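Long-range contacts in beta-galactosidase (Bacillus circulans subsp. alkalophilus, PDB 3TTS), which hydrolyses terminal non-reducing beta-D-galactose residues from beta-galactosides and probably acts as a trimer, as in related family 42 glycoside hydrolases: residues A458-M463 with T485-I490; S218-R223 with N492-V497; V399-D404 with I439-I444; Y277-T282 with N314-N319; R471-V476 with L506-G511. One frame throughout, in Å; residues are numbered along the deposited sequence.

Contact 1: residues A458-M463 with T485-I490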
# COMPACT_ATOMS: atom_id res chain seq x y z
N ALA A 458 28.21 20.85 -3.16
CA ALA A 458 26.89 20.89 -3.76
C ALA A 458 26.47 19.52 -4.25
O ALA A 458 26.51 19.25 -5.45
CB ALA A 458 26.88 21.87 -4.93
N PRO A 459 26.04 18.64 -3.33
CA PRO A 459 25.67 17.28 -3.75
C PRO A 459 24.47 17.32 -4.69
O PRO A 459 23.52 18.05 -4.42
CB PRO A 459 25.29 16.60 -2.43
CG PRO A 459 25.87 17.45 -1.37
CD PRO A 459 25.78 18.85 -1.90
N VAL A 460 24.54 16.55 -5.78
CA VAL A 460 23.46 16.45 -6.75
C VAL A 460 22.81 17.80 -7.08
O VAL A 460 21.62 18.00 -6.81
CB VAL A 460 22.35 15.49 -6.26
CG1 VAL A 460 21.60 14.93 -7.44
CG2 VAL A 460 22.95 14.35 -5.45
N MET A 461 23.60 18.72 -7.65
CA MET A 461 23.08 20.03 -8.06
C MET A 461 22.46 19.87 -9.43
O MET A 461 22.93 20.44 -10.42
CB MET A 461 24.18 21.09 -8.06
CG MET A 461 23.67 22.54 -8.17
SD MET A 461 22.23 22.91 -7.11
CE MET A 461 22.84 22.50 -5.48
N TYR A 462 21.39 19.08 -9.45
CA TYR A 462 20.70 18.67 -10.66
C TYR A 462 20.13 19.86 -11.42
O TYR A 462 20.24 19.94 -12.65
CB TYR A 462 19.63 17.63 -10.30
CG TYR A 462 18.53 17.41 -11.32
CD1 TYR A 462 18.72 16.53 -12.39
CD2 TYR A 462 17.30 18.05 -11.20
CE1 TYR A 462 17.69 16.32 -13.33
CE2 TYR A 462 16.28 17.86 -12.13
CZ TYR A 462 16.48 16.99 -13.20
OH TYR A 462 15.47 16.80 -14.11
N MET A 463 19.54 20.80 -10.70
CA MET A 463 19.03 22.01 -11.33
C MET A 463 20.02 23.14 -11.10
O MET A 463 20.49 23.35 -10.00
CB MET A 463 17.66 22.39 -10.77
CG MET A 463 17.20 23.78 -11.19
SD MET A 463 15.66 24.26 -10.40
CE MET A 463 14.49 23.12 -11.15
N THR A 485 28.55 16.49 -7.96
CA THR A 485 28.48 15.04 -8.10
C THR A 485 27.77 14.57 -9.35
O THR A 485 27.38 15.35 -10.21
CB THR A 485 27.75 14.42 -6.90
OG1 THR A 485 26.35 14.68 -7.03
CG2 THR A 485 28.27 14.99 -5.59
N PHE A 486 27.62 13.25 -9.42
CA PHE A 486 26.83 12.63 -10.47
C PHE A 486 25.48 13.33 -10.57
O PHE A 486 24.91 13.76 -9.55
CB PHE A 486 26.62 11.15 -10.14
CG PHE A 486 25.89 10.93 -8.84
CD1 PHE A 486 26.59 10.77 -7.66
CD2 PHE A 486 24.50 10.89 -8.81
CE1 PHE A 486 25.92 10.59 -6.45
CE2 PHE A 486 23.82 10.71 -7.61
CZ PHE A 486 24.53 10.56 -6.42
N PHE A 487 24.97 13.44 -11.79
CA PHE A 487 23.62 13.94 -12.04
C PHE A 487 23.42 15.40 -11.69
O PHE A 487 22.33 15.79 -11.26
CB PHE A 487 22.57 13.09 -11.30
CG PHE A 487 21.24 13.05 -12.01
CD1 PHE A 487 21.18 12.76 -13.37
CD2 PHE A 487 20.06 13.30 -11.33
CE1 PHE A 487 19.96 12.72 -14.04
CE2 PHE A 487 18.84 13.27 -11.99
CZ PHE A 487 18.80 12.98 -13.34
N SER A 488 24.47 16.20 -11.85
CA SER A 488 24.38 17.64 -11.58
C SER A 488 24.51 18.40 -12.89
O SER A 488 25.00 17.86 -13.88
CB SER A 488 25.48 18.07 -10.62
OG SER A 488 25.42 17.33 -9.42
N GLY A 489 24.06 19.65 -12.89
CA GLY A 489 24.13 20.50 -14.07
C GLY A 489 23.29 19.99 -15.23
O GLY A 489 23.58 20.28 -16.39
N ILE A 490 22.24 19.23 -14.91
CA ILE A 490 21.38 18.61 -15.92
C ILE A 490 20.31 19.55 -16.49
O ILE A 490 20.10 19.59 -17.71
CB ILE A 490 20.70 17.33 -15.38
CG1 ILE A 490 21.74 16.40 -14.74
CG2 ILE A 490 19.94 16.63 -16.49
CD1 ILE A 490 22.95 16.10 -15.66
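Pro-459 begins the contact by laying its CA against CG2 of Thr-485, where the parallel neighbours 455-458 and 481-485 run out into loops at their C-terminal ends, in the sheet of the trimerisation domain, which has a glutamine-amidotransferase-like fold. At Val-460 the backbone N donates to Thr-485 OG1 over 2.9 Å, at an N-H...O angle of 149°. That hydroxyl donates a hydrogen bond to Phe-486 O, 3.0 Å from OG1, so one oxygen ties both loops together. The CG2 branch of Val-460 reaches CZ of Phe-486. Met-461, the centre of an inverse gamma turn, gives a weak bond from its N to Ser-488 OG and takes a nearly straight one at its O from Gly-489 N, 2.8 Å away. Tyr-462 holds CG anti to its backbone N (chi1 162°), which lays its ring beside that of Phe-487. The planes are near parallel (28°), but displaced so far that little of one ring lies over the other. Its OH bonds Asp-495 and also Tyr-357 of a second subunit, at the trimer interface. Closer in, CD1 of Tyr-462 stands over one face of Phe-487, 3.3 Å from CE2, and 3.7 Å from Ile-490 CB.

Contact 2: residues S218-R223 with N492-V497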
# COMPACT_ATOMS: atom_id res chain seq x y z
N SER A 218 4.20 20.22 -12.76
CA SER A 218 4.20 19.79 -11.38
C SER A 218 5.11 20.68 -10.55
O SER A 218 4.80 21.02 -9.41
CB SER A 218 4.65 18.33 -11.28
OG SER A 218 3.67 17.48 -11.86
N LEU A 219 6.24 21.04 -11.16
CA LEU A 219 7.21 21.90 -10.52
C LEU A 219 6.63 23.29 -10.26
O LEU A 219 6.73 23.80 -9.13
CB LEU A 219 8.47 21.98 -11.37
CG LEU A 219 9.55 22.97 -10.94
CD1 LEU A 219 10.17 22.52 -9.62
CD2 LEU A 219 10.60 23.07 -12.02
N ASP A 220 6.02 23.90 -11.27
CA ASP A 220 5.45 25.24 -11.10
C ASP A 220 4.30 25.27 -10.12
O ASP A 220 4.14 26.23 -9.36
CB ASP A 220 5.00 25.86 -12.42
CG ASP A 220 6.16 26.37 -13.25
OD1 ASP A 220 6.02 26.50 -14.48
OD2 ASP A 220 7.23 26.63 -12.65
N TYR A 221 3.48 24.23 -10.13
CA TYR A 221 2.38 24.16 -9.18
C TYR A 221 2.86 24.15 -7.72
O TYR A 221 2.25 24.78 -6.86
CB TYR A 221 1.45 22.98 -9.46
CG TYR A 221 0.10 23.17 -8.81
CD1 TYR A 221 -0.85 24.01 -9.37
CD2 TYR A 221 -0.21 22.55 -7.60
CE1 TYR A 221 -2.08 24.20 -8.76
CE2 TYR A 221 -1.43 22.72 -7.00
CZ TYR A 221 -2.36 23.55 -7.57
OH TYR A 221 -3.58 23.72 -6.96
N ARG A 222 3.96 23.46 -7.43
CA ARG A 222 4.52 23.51 -6.08
C ARG A 222 5.10 24.89 -5.75
O ARG A 222 5.00 25.36 -4.61
CB ARG A 222 5.52 22.38 -5.83
CG ARG A 222 4.85 20.98 -5.85
CD ARG A 222 5.86 19.87 -6.07
NE ARG A 222 5.26 18.54 -5.89
CZ ARG A 222 4.42 17.97 -6.75
NH1 ARG A 222 4.06 18.60 -7.87
NH2 ARG A 222 3.95 16.76 -6.51
N ARG A 223 5.69 25.56 -6.74
CA ARG A 223 6.13 26.93 -6.53
C ARG A 223 4.93 27.81 -6.20
O ARG A 223 4.95 28.60 -5.26
CB ARG A 223 6.81 27.48 -7.78
CG ARG A 223 8.18 26.91 -8.07
CD ARG A 223 8.70 27.44 -9.41
NE ARG A 223 10.13 27.19 -9.57
CZ ARG A 223 10.69 26.66 -10.65
NH1 ARG A 223 9.95 26.35 -11.70
NH2 ARG A 223 12.00 26.46 -10.68
N ASN A 492 17.73 23.39 -16.22
CA ASN A 492 17.55 24.76 -15.77
C ASN A 492 16.34 24.86 -14.83
O ASN A 492 15.79 23.85 -14.40
CB ASN A 492 17.40 25.70 -16.97
CG ASN A 492 16.02 25.60 -17.65
OD1 ASN A 492 15.19 24.73 -17.35
ND2 ASN A 492 15.78 26.51 -18.58
N GLU A 493 15.94 26.09 -14.53
CA GLU A 493 14.88 26.36 -13.55
C GLU A 493 13.51 25.82 -13.98
O GLU A 493 12.59 25.74 -13.17
CB GLU A 493 14.80 27.87 -13.36
CG GLU A 493 15.52 28.56 -14.53
CD GLU A 493 14.87 29.86 -14.96
OE1 GLU A 493 13.97 30.34 -14.23
OE2 GLU A 493 15.28 30.40 -16.01
N ASN A 494 13.38 25.47 -15.26
CA ASN A 494 12.11 24.95 -15.75
C ASN A 494 12.09 23.45 -15.93
O ASN A 494 11.14 22.88 -16.46
CB ASN A 494 11.70 25.65 -17.03
CG ASN A 494 10.98 26.96 -16.75
OD1 ASN A 494 10.04 27.00 -15.95
ND2 ASN A 494 11.44 28.03 -17.38
N ASP A 495 13.15 22.82 -15.44
CA ASP A 495 13.36 21.39 -15.58
C ASP A 495 13.50 20.98 -17.04
O ASP A 495 13.16 19.87 -17.41
CB ASP A 495 12.25 20.58 -14.89
CG ASP A 495 12.68 19.15 -14.59
OD1 ASP A 495 13.86 18.95 -14.22
OD2 ASP A 495 11.87 18.22 -14.74
N LEU A 496 14.02 21.90 -17.85
CA LEU A 496 14.41 21.61 -19.23
C LEU A 496 15.92 21.31 -19.33
O LEU A 496 16.76 22.07 -18.81
CB LEU A 496 14.08 22.79 -20.15
CG LEU A 496 12.61 23.11 -20.38
CD1 LEU A 496 12.48 24.36 -21.23
CD2 LEU A 496 11.89 21.92 -21.02
N VAL A 497 16.25 20.23 -20.01
CA VAL A 497 17.64 19.81 -20.12
C VAL A 497 18.53 20.83 -20.84
O VAL A 497 18.22 21.29 -21.95
CB VAL A 497 17.76 18.44 -20.82
CG1 VAL A 497 19.23 18.00 -20.88
CG2 VAL A 497 16.91 17.41 -20.11
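Arg-223 reaches from helix 215-243 to Glu-493 in the loop that follows strand 481-485. Its CB points toward the loop, and CG stands anti to the carbonyl carbon (chi1 -71°), from where the chain runs extended to NE. That nitrogen forms a salt bridge with Glu-406. At the tip, NH2 donates 2.7 Å to Glu-493 O, in the carbonyl plane on a lone pair, while NH1 adds a weak bond of 3.1 Å to the same Glu-493 O. NH1 also meets Asp-220 OD2 at 2.9 Å in a salt bridge, while OD1 of Asp-220 is held by Tyr-172. Asp-220 OD2 and Glu-493 O, both in its plane, fix how the guanidinium is turned, and CG of Leu-219 lies 3.4 Å above one face, near its border. Leu-219 pushes CD2 to 3.5 Å from Glu-493 O and on to CB of Asp-495. The receiving carbonyl lies in a type I beta turn, Asn-492 to Asp-495, begun by an Asx turn from Asn-492 OD1. The contact joins the barrel domain to the trimerisation domain, with Trp-409 of helix 405-413 against Leu-219 and Arg-223, and Trp-167 of helix 158-172 on Asp-220 and Arg-223.

Contact 3: residues V399-D404 with I439-I444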
# COMPACT_ATOMS: atom_id res chain seq x y z
N VAL A 399 33.50 25.70 5.63
CA VAL A 399 32.93 24.68 4.77
C VAL A 399 31.42 24.89 4.68
O VAL A 399 30.76 25.14 5.68
CB VAL A 399 33.26 23.26 5.28
CG1 VAL A 399 32.71 22.21 4.34
CG2 VAL A 399 34.78 23.09 5.44
N ALA A 400 30.89 24.81 3.47
CA ALA A 400 29.47 24.96 3.26
C ALA A 400 28.95 23.82 2.41
O ALA A 400 29.65 23.34 1.51
CB ALA A 400 29.17 26.29 2.61
N VAL A 401 27.73 23.38 2.70
CA VAL A 401 27.02 22.50 1.78
C VAL A 401 25.64 23.05 1.42
O VAL A 401 24.85 23.46 2.27
CB VAL A 401 27.01 21.00 2.21
CG1 VAL A 401 27.67 20.80 3.54
CG2 VAL A 401 25.60 20.40 2.14
N MET A 402 25.38 23.04 0.11
CA MET A 402 24.22 23.70 -0.46
C MET A 402 23.04 22.75 -0.50
O MET A 402 23.20 21.54 -0.70
CB MET A 402 24.53 24.17 -1.88
CG MET A 402 25.51 25.34 -1.99
SD MET A 402 26.05 25.61 -3.70
CE MET A 402 26.44 27.35 -3.62
N TYR A 403 21.85 23.31 -0.32
CA TYR A 403 20.62 22.56 -0.38
C TYR A 403 19.60 23.46 -1.06
O TYR A 403 19.65 24.68 -0.88
CB TYR A 403 20.13 22.19 1.03
CG TYR A 403 18.71 21.72 1.04
CD1 TYR A 403 18.38 20.41 0.68
CD2 TYR A 403 17.68 22.58 1.40
CE1 TYR A 403 17.06 19.98 0.68
CE2 TYR A 403 16.36 22.16 1.41
CZ TYR A 403 16.06 20.87 1.05
OH TYR A 403 14.74 20.48 1.06
N ASP A 404 18.70 22.89 -1.85
CA ASP A 404 17.72 23.72 -2.56
C ASP A 404 16.36 23.06 -2.75
O ASP A 404 16.29 21.92 -3.21
CB ASP A 404 18.28 24.17 -3.90
CG ASP A 404 17.46 25.28 -4.52
OD1 ASP A 404 16.61 24.98 -5.39
OD2 ASP A 404 17.66 26.45 -4.13
N ILE A 439 34.19 19.23 11.71
CA ILE A 439 34.45 20.36 10.83
C ILE A 439 33.25 21.29 10.85
O ILE A 439 32.17 20.94 10.39
CB ILE A 439 34.73 19.91 9.37
CG1 ILE A 439 35.92 18.96 9.33
CG2 ILE A 439 35.02 21.11 8.47
CD1 ILE A 439 37.18 19.60 9.81
N GLN A 440 33.43 22.48 11.41
CA GLN A 440 32.39 23.49 11.44
C GLN A 440 31.87 23.73 10.03
O GLN A 440 32.62 24.10 9.12
CB GLN A 440 32.95 24.79 12.02
CG GLN A 440 31.91 25.92 12.21
CD GLN A 440 30.85 25.60 13.27
OE1 GLN A 440 31.10 24.87 14.22
NE2 GLN A 440 29.66 26.16 13.09
N THR A 441 30.57 23.51 9.82
CA THR A 441 30.00 23.79 8.51
C THR A 441 28.67 24.53 8.57
O THR A 441 27.99 24.54 9.60
CB THR A 441 29.95 22.51 7.61
OG1 THR A 441 28.67 22.39 6.97
CG2 THR A 441 30.24 21.27 8.42
N ASP A 442 28.33 25.20 7.47
CA ASP A 442 27.06 25.89 7.28
C ASP A 442 26.28 25.23 6.16
O ASP A 442 26.81 24.99 5.06
CB ASP A 442 27.29 27.34 6.87
CG ASP A 442 27.80 28.21 7.99
OD1 ASP A 442 27.75 27.77 9.16
OD2 ASP A 442 28.23 29.35 7.70
N MET A 443 25.00 24.96 6.41
CA MET A 443 24.09 24.60 5.33
C MET A 443 23.66 25.92 4.68
O MET A 443 23.27 26.86 5.38
CB MET A 443 22.89 23.83 5.89
CG MET A 443 23.25 22.45 6.44
SD MET A 443 23.87 21.35 5.16
CE MET A 443 22.56 21.44 3.94
N ILE A 444 23.75 26.02 3.36
CA ILE A 444 23.50 27.29 2.70
C ILE A 444 22.61 27.21 1.45
O ILE A 444 22.45 26.15 0.83
CB ILE A 444 24.83 27.99 2.29
CG1 ILE A 444 25.53 27.18 1.18
CG2 ILE A 444 25.74 28.22 3.50
CD1 ILE A 444 26.80 27.83 0.65
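Val-399 O accepts the N-H of Asp-442 at 3.0 Å, the first of four backbone hydrogen bonds pairing 399-402 and 441-444, neighbouring parallel strands of the trimerisation domain's sheet. Helices 405-413 and 423-436 join them in a beta-alpha-beta crossover. Val-401 lies at the middle, giving its N-H to Asp-442 O and taking that of Ile-444 on its O; the last bond runs from Tyr-403 N to Ile-444 O, 3.1 Å apart. CA-H...O contacts fill in between, as from Ala-400 CA to Asp-442 O. The strand directions differ by 26°, a modest twist.

On the face of Ala-400 and Met-402, Ile-444 sets CG1 between its backbone N and carbonyl carbon (chi1 68°), which carries CD1 to 3.4 Å from Ala-400 CB and CG1 to 3.7 Å from Met-402 CG. On the other face the bent chain of Met-443 brings SD to 3.6 Å from Val-401 CG2 and CE near Tyr-403 CB. Val-399 CG2 meets Ile-439 CG2 at 3.6 Å.

Charge is met outside, as Asp-442 pairs with Arg-295 of the barrel domain. Strand 441-444 is outermost within this chain; strand 455-458 flanks 399-402 on its far side, and helix 423-436 covers Val-399, Ile-439, Thr-441 and Met-443.

Contact 4: residues Y277-T282 with N314-N319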
# COMPACT_ATOMS: atom_id res chain seq x y z
N TYR A 277 11.27 17.56 15.42
CA TYR A 277 10.67 16.26 15.75
C TYR A 277 11.33 15.10 15.02
O TYR A 277 10.96 14.78 13.89
CB TYR A 277 9.19 16.26 15.40
CG TYR A 277 8.36 17.02 16.38
CD1 TYR A 277 7.87 16.40 17.52
CD2 TYR A 277 8.09 18.37 16.18
CE1 TYR A 277 7.13 17.10 18.44
CE2 TYR A 277 7.34 19.08 17.09
CZ TYR A 277 6.87 18.44 18.22
OH TYR A 277 6.11 19.13 19.13
N PRO A 278 12.31 14.46 15.65
CA PRO A 278 13.01 13.34 15.00
C PRO A 278 12.18 12.06 14.91
O PRO A 278 11.35 11.80 15.78
CB PRO A 278 14.21 13.08 15.93
CG PRO A 278 14.31 14.29 16.81
CD PRO A 278 12.92 14.85 16.93
N SER A 279 12.41 11.26 13.88
CA SER A 279 11.99 9.87 13.87
C SER A 279 12.95 9.07 14.76
O SER A 279 14.05 9.53 15.07
CB SER A 279 12.05 9.30 12.46
OG SER A 279 11.06 9.87 11.63
N MET A 280 12.53 7.87 15.15
CA MET A 280 13.34 7.05 16.05
C MET A 280 14.64 6.58 15.39
O MET A 280 15.61 6.26 16.09
CB MET A 280 12.54 5.86 16.60
CG MET A 280 11.65 6.22 17.78
SD MET A 280 12.59 6.96 19.15
CE MET A 280 13.43 5.52 19.81
N ASP A 281 14.65 6.55 14.06
CA ASP A 281 15.86 6.24 13.30
C ASP A 281 16.45 7.49 12.63
O ASP A 281 17.12 7.40 11.59
CB ASP A 281 15.58 5.16 12.25
CG ASP A 281 14.67 5.66 11.12
OD1 ASP A 281 13.74 6.45 11.40
OD2 ASP A 281 14.90 5.25 9.96
N THR A 282 16.19 8.67 13.20
CA THR A 282 16.86 9.87 12.72
C THR A 282 18.27 9.95 13.33
O THR A 282 18.44 9.93 14.54
CB THR A 282 16.04 11.15 13.02
OG1 THR A 282 14.77 11.08 12.38
CG2 THR A 282 16.78 12.39 12.53
N ASN A 314 3.76 11.52 19.83
CA ASN A 314 2.49 10.81 19.69
C ASN A 314 2.29 10.23 18.29
O ASN A 314 1.52 9.29 18.12
CB ASN A 314 1.32 11.73 20.03
CG ASN A 314 1.21 12.92 19.09
OD1 ASN A 314 2.22 13.54 18.73
ND2 ASN A 314 -0.00 13.24 18.69
N TRP A 315 2.97 10.78 17.28
CA TRP A 315 2.70 10.34 15.91
C TRP A 315 3.78 9.44 15.30
O TRP A 315 3.66 9.02 14.15
CB TRP A 315 2.39 11.51 14.97
CG TRP A 315 0.99 12.06 15.13
CD1 TRP A 315 0.66 13.32 15.54
CD2 TRP A 315 -0.25 11.39 14.86
NE1 TRP A 315 -0.70 13.47 15.55
CE2 TRP A 315 -1.29 12.30 15.14
CE3 TRP A 315 -0.58 10.11 14.43
CZ2 TRP A 315 -2.64 11.98 14.99
CZ3 TRP A 315 -1.93 9.78 14.28
CH2 TRP A 315 -2.94 10.71 14.56
N GLN A 316 4.83 9.14 16.06
CA GLN A 316 5.81 8.15 15.63
C GLN A 316 5.21 6.76 15.82
O GLN A 316 4.41 6.55 16.72
CB GLN A 316 7.13 8.28 16.42
CG GLN A 316 7.81 9.66 16.32
CD GLN A 316 8.19 10.05 14.88
OE1 GLN A 316 8.54 9.20 14.06
NE2 GLN A 316 8.12 11.35 14.58
N PRO A 317 5.58 5.80 14.96
CA PRO A 317 5.07 4.43 15.11
C PRO A 317 5.27 3.88 16.53
O PRO A 317 4.34 3.30 17.10
CB PRO A 317 5.91 3.62 14.11
CG PRO A 317 6.39 4.63 13.10
CD PRO A 317 6.51 5.95 13.82
N TYR A 318 6.48 4.05 17.07
CA TYR A 318 6.80 3.60 18.43
C TYR A 318 7.33 4.78 19.20
O TYR A 318 8.48 5.19 19.02
CB TYR A 318 7.83 2.46 18.40
CG TYR A 318 7.52 1.47 17.31
CD1 TYR A 318 6.58 0.46 17.50
CD2 TYR A 318 8.12 1.59 16.06
CE1 TYR A 318 6.27 -0.42 16.50
CE2 TYR A 318 7.82 0.70 15.04
CZ TYR A 318 6.89 -0.30 15.27
OH TYR A 318 6.59 -1.19 14.26
N ASN A 319 6.50 5.35 20.06
CA ASN A 319 6.86 6.56 20.78
C ASN A 319 7.63 6.26 22.08
O ASN A 319 7.05 6.17 23.16
CB ASN A 319 5.62 7.42 21.03
CG ASN A 319 4.89 7.76 19.73
OD1 ASN A 319 5.27 8.68 19.01
ND2 ASN A 319 3.83 7.01 19.42
O HOH W 1 10.23 6.96 14.53
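Gln-316 lays its terminal amide against the backbone of Pro-278 and Ser-279, with OE1 3.5 Å from Ser-279 CA and NE2 3.5 Å from Pro-278 O, an approach whose angle is too poor for a hydrogen bond. The side chain folds at chi2 (-60°), which sets the amide beside these two residues. Gln-313, just before the segment, relays the link, taking Gln-316 NE2 on its OE1 and giving its NE2 to Pro-278 O. On the OE1 side a water donates to Gln-316 OE1 over 2.8 Å; it also lies by Met-280 N, but that leg is unusually short and its detail doubtful.

These are loops at the C-terminal ends of strands 273-275 and 303-307, neighbouring strands of the TIM barrel, the end where glycoside hydrolases of this fold carry their active site. The first loop makes a type I beta turn from Ser-279 to Thr-282, whose backbone bond, Thr-282 N to Ser-279 O, measures 3.0 Å. Replacing Gln-316 with a leucine would probably leave Gln-313 OE1 without this donor and the water without its OE1 acceptor.

Further along, Met-280 CG, anti to its carbonyl carbon (chi1 -82°), comes 3.6 Å from Tyr-318 O. Leu-521, Pro-522 and Pro-417, all of the third subunit, close in here: the first packs on Met-280, the second on Tyr-318, and the third accepts at its O from Asn-319 ND2.

Contact 5: residues R471-V476 with L506-G511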
# COMPACT_ATOMS: atom_id res chain seq x y z
N ARG A 471 28.77 32.24 -10.44
CA ARG A 471 29.10 32.53 -9.06
C ARG A 471 30.11 31.50 -8.53
O ARG A 471 30.99 31.83 -7.74
CB ARG A 471 27.82 32.56 -8.22
CG ARG A 471 27.88 33.43 -6.97
CD ARG A 471 26.47 33.84 -6.46
NE ARG A 471 25.51 32.74 -6.43
CZ ARG A 471 24.46 32.64 -7.24
NH1 ARG A 471 24.22 33.59 -8.14
NH2 ARG A 471 23.64 31.60 -7.15
N VAL A 472 30.00 30.25 -8.98
CA VAL A 472 30.93 29.24 -8.49
C VAL A 472 32.24 29.26 -9.27
O VAL A 472 33.29 28.92 -8.73
CB VAL A 472 30.33 27.81 -8.39
CG1 VAL A 472 28.82 27.83 -8.52
CG2 VAL A 472 30.98 26.86 -9.38
N GLU A 473 32.18 29.69 -10.52
CA GLU A 473 33.41 29.91 -11.28
C GLU A 473 34.27 30.97 -10.58
O GLU A 473 35.48 30.79 -10.38
CB GLU A 473 33.13 30.28 -12.74
CG GLU A 473 32.72 29.07 -13.60
CD GLU A 473 32.84 29.34 -15.09
OE1 GLU A 473 33.43 30.38 -15.47
OE2 GLU A 473 32.35 28.52 -15.90
N ARG A 474 33.63 32.05 -10.17
CA ARG A 474 34.37 33.10 -9.49
C ARG A 474 34.91 32.56 -8.17
O ARG A 474 36.06 32.81 -7.81
CB ARG A 474 33.49 34.33 -9.28
CG ARG A 474 34.22 35.51 -8.67
CD ARG A 474 33.44 36.81 -8.84
NE ARG A 474 34.28 37.96 -8.54
CZ ARG A 474 35.26 38.40 -9.34
NH1 ARG A 474 35.51 37.79 -10.48
NH2 ARG A 474 35.98 39.45 -8.99
N PHE A 475 34.09 31.78 -7.48
CA PHE A 475 34.50 31.24 -6.19
C PHE A 475 35.75 30.35 -6.27
O PHE A 475 36.69 30.49 -5.47
CB PHE A 475 33.35 30.47 -5.55
CG PHE A 475 33.79 29.62 -4.40
CD1 PHE A 475 34.17 30.20 -3.20
CD2 PHE A 475 33.85 28.24 -4.52
CE1 PHE A 475 34.58 29.42 -2.13
CE2 PHE A 475 34.27 27.46 -3.46
CZ PHE A 475 34.63 28.04 -2.27
N VAL A 476 35.73 29.41 -7.21
CA VAL A 476 36.87 28.52 -7.43
C VAL A 476 38.10 29.30 -7.90
O VAL A 476 39.18 29.16 -7.34
CB VAL A 476 36.56 27.44 -8.47
CG1 VAL A 476 37.73 26.47 -8.57
CG2 VAL A 476 35.31 26.70 -8.09
N LEU A 506 28.06 23.70 -15.77
CA LEU A 506 29.16 23.38 -14.86
C LEU A 506 30.33 22.67 -15.55
O LEU A 506 31.39 22.49 -14.95
CB LEU A 506 28.63 22.56 -13.68
CG LEU A 506 27.64 23.36 -12.81
CD1 LEU A 506 26.97 22.46 -11.79
CD2 LEU A 506 28.34 24.55 -12.14
N ARG A 507 30.12 22.29 -16.81
CA ARG A 507 31.10 21.55 -17.63
C ARG A 507 32.49 22.20 -17.64
O ARG A 507 33.51 21.53 -17.56
CB ARG A 507 30.55 21.43 -19.05
CG ARG A 507 31.29 20.58 -20.07
CD ARG A 507 30.26 20.28 -21.17
NE ARG A 507 30.79 19.89 -22.48
CZ ARG A 507 31.69 18.94 -22.66
NH1 ARG A 507 32.16 18.32 -21.60
NH2 ARG A 507 32.11 18.63 -23.88
N ASN A 508 32.53 23.52 -17.74
CA ASN A 508 33.80 24.24 -17.78
C ASN A 508 34.56 24.12 -16.46
O ASN A 508 35.72 23.71 -16.43
CB ASN A 508 33.55 25.70 -18.17
CG ASN A 508 34.83 26.52 -18.24
OD1 ASN A 508 35.84 26.07 -18.78
ND2 ASN A 508 34.79 27.72 -17.69
N VAL A 509 33.91 24.48 -15.36
CA VAL A 509 34.57 24.53 -14.07
C VAL A 509 34.89 23.13 -13.52
O VAL A 509 35.86 22.96 -12.78
CB VAL A 509 33.76 25.36 -13.04
CG1 VAL A 509 32.45 24.68 -12.70
CG2 VAL A 509 34.59 25.61 -11.78
N MET A 510 34.11 22.12 -13.90
CA MET A 510 34.40 20.75 -13.47
C MET A 510 35.45 20.04 -14.34
O MET A 510 36.08 19.08 -13.90
CB MET A 510 33.13 19.89 -13.41
CG MET A 510 32.03 20.47 -12.55
SD MET A 510 32.63 21.05 -10.96
CE MET A 510 33.24 19.54 -10.23
N GLY A 511 35.59 20.48 -15.59
CA GLY A 511 36.56 19.91 -16.51
C GLY A 511 36.29 18.46 -16.88
O GLY A 511 37.22 17.68 -17.10
O HOH W 2 31.52 26.09 -15.49
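Val-509 is the hub of the buried side, meeting three residues of helix 468-477. Its CG2, anti to the backbone N, comes 3.9 Å from Val-476 CG2, while CG1 lies 4.2 Å from Val-472 CG2. Val-509 CB lies 3.9 Å from Glu-473 CG, so the acid's aliphatic stem adds to the apolar layer. Leu-506 closes the layer at a looser 4.5 Å, CD2 to Val-472 CG2. Both helical pieces flank the mixed sheet of the trimerisation domain: Phe-482 of strand 481-485 lies against Val-472 and Val-476, and Phe-577 of strand 570-577 touches Glu-473 and Val-509.

The outer side is polar and wetter. With CG anti to the carbonyl carbon (chi1 -77°) and the rest extended, Glu-473 reaches across to the exposed Asn-508, whose ND2 donates 3.1 Å to OE2 in a nearly straight bond of 165°. The nitrogen comes from above the carboxylate plane, and the two flat groups are turned 64° apart. A water also donates to Glu-473 OE2, and accepts from Val-509 N at 2.9 Å. With an alanine in place of Glu-473, the Asn-508 amide would probably be free to turn, the water left without its acceptor and Val-509 CB without its cover.

Contacts 1, 2, 3 and 5 are buried; contact 4 alone is at the surface. Contacts 1, 3 and 5 all belong to the trimerisation domain, and share strands of one mixed sheet or the loops and helices beside them. Contact 3 is the sheet itself, held by regular backbone bonds; contact 1, at the loops beyond the strand ends, mixes backbone bonds with bonds to threonine and serine hydroxyls; contact 5 is side-chain packing with a polar outer side. Contact 2 alone crosses between domains, relying on a charged guanidinium, and touches contact 1 where Met-463 packs on Asn-492; both reach the second subunit. Contact 4 stands apart on the barrel, its centre about 41 Å from that of contact 5.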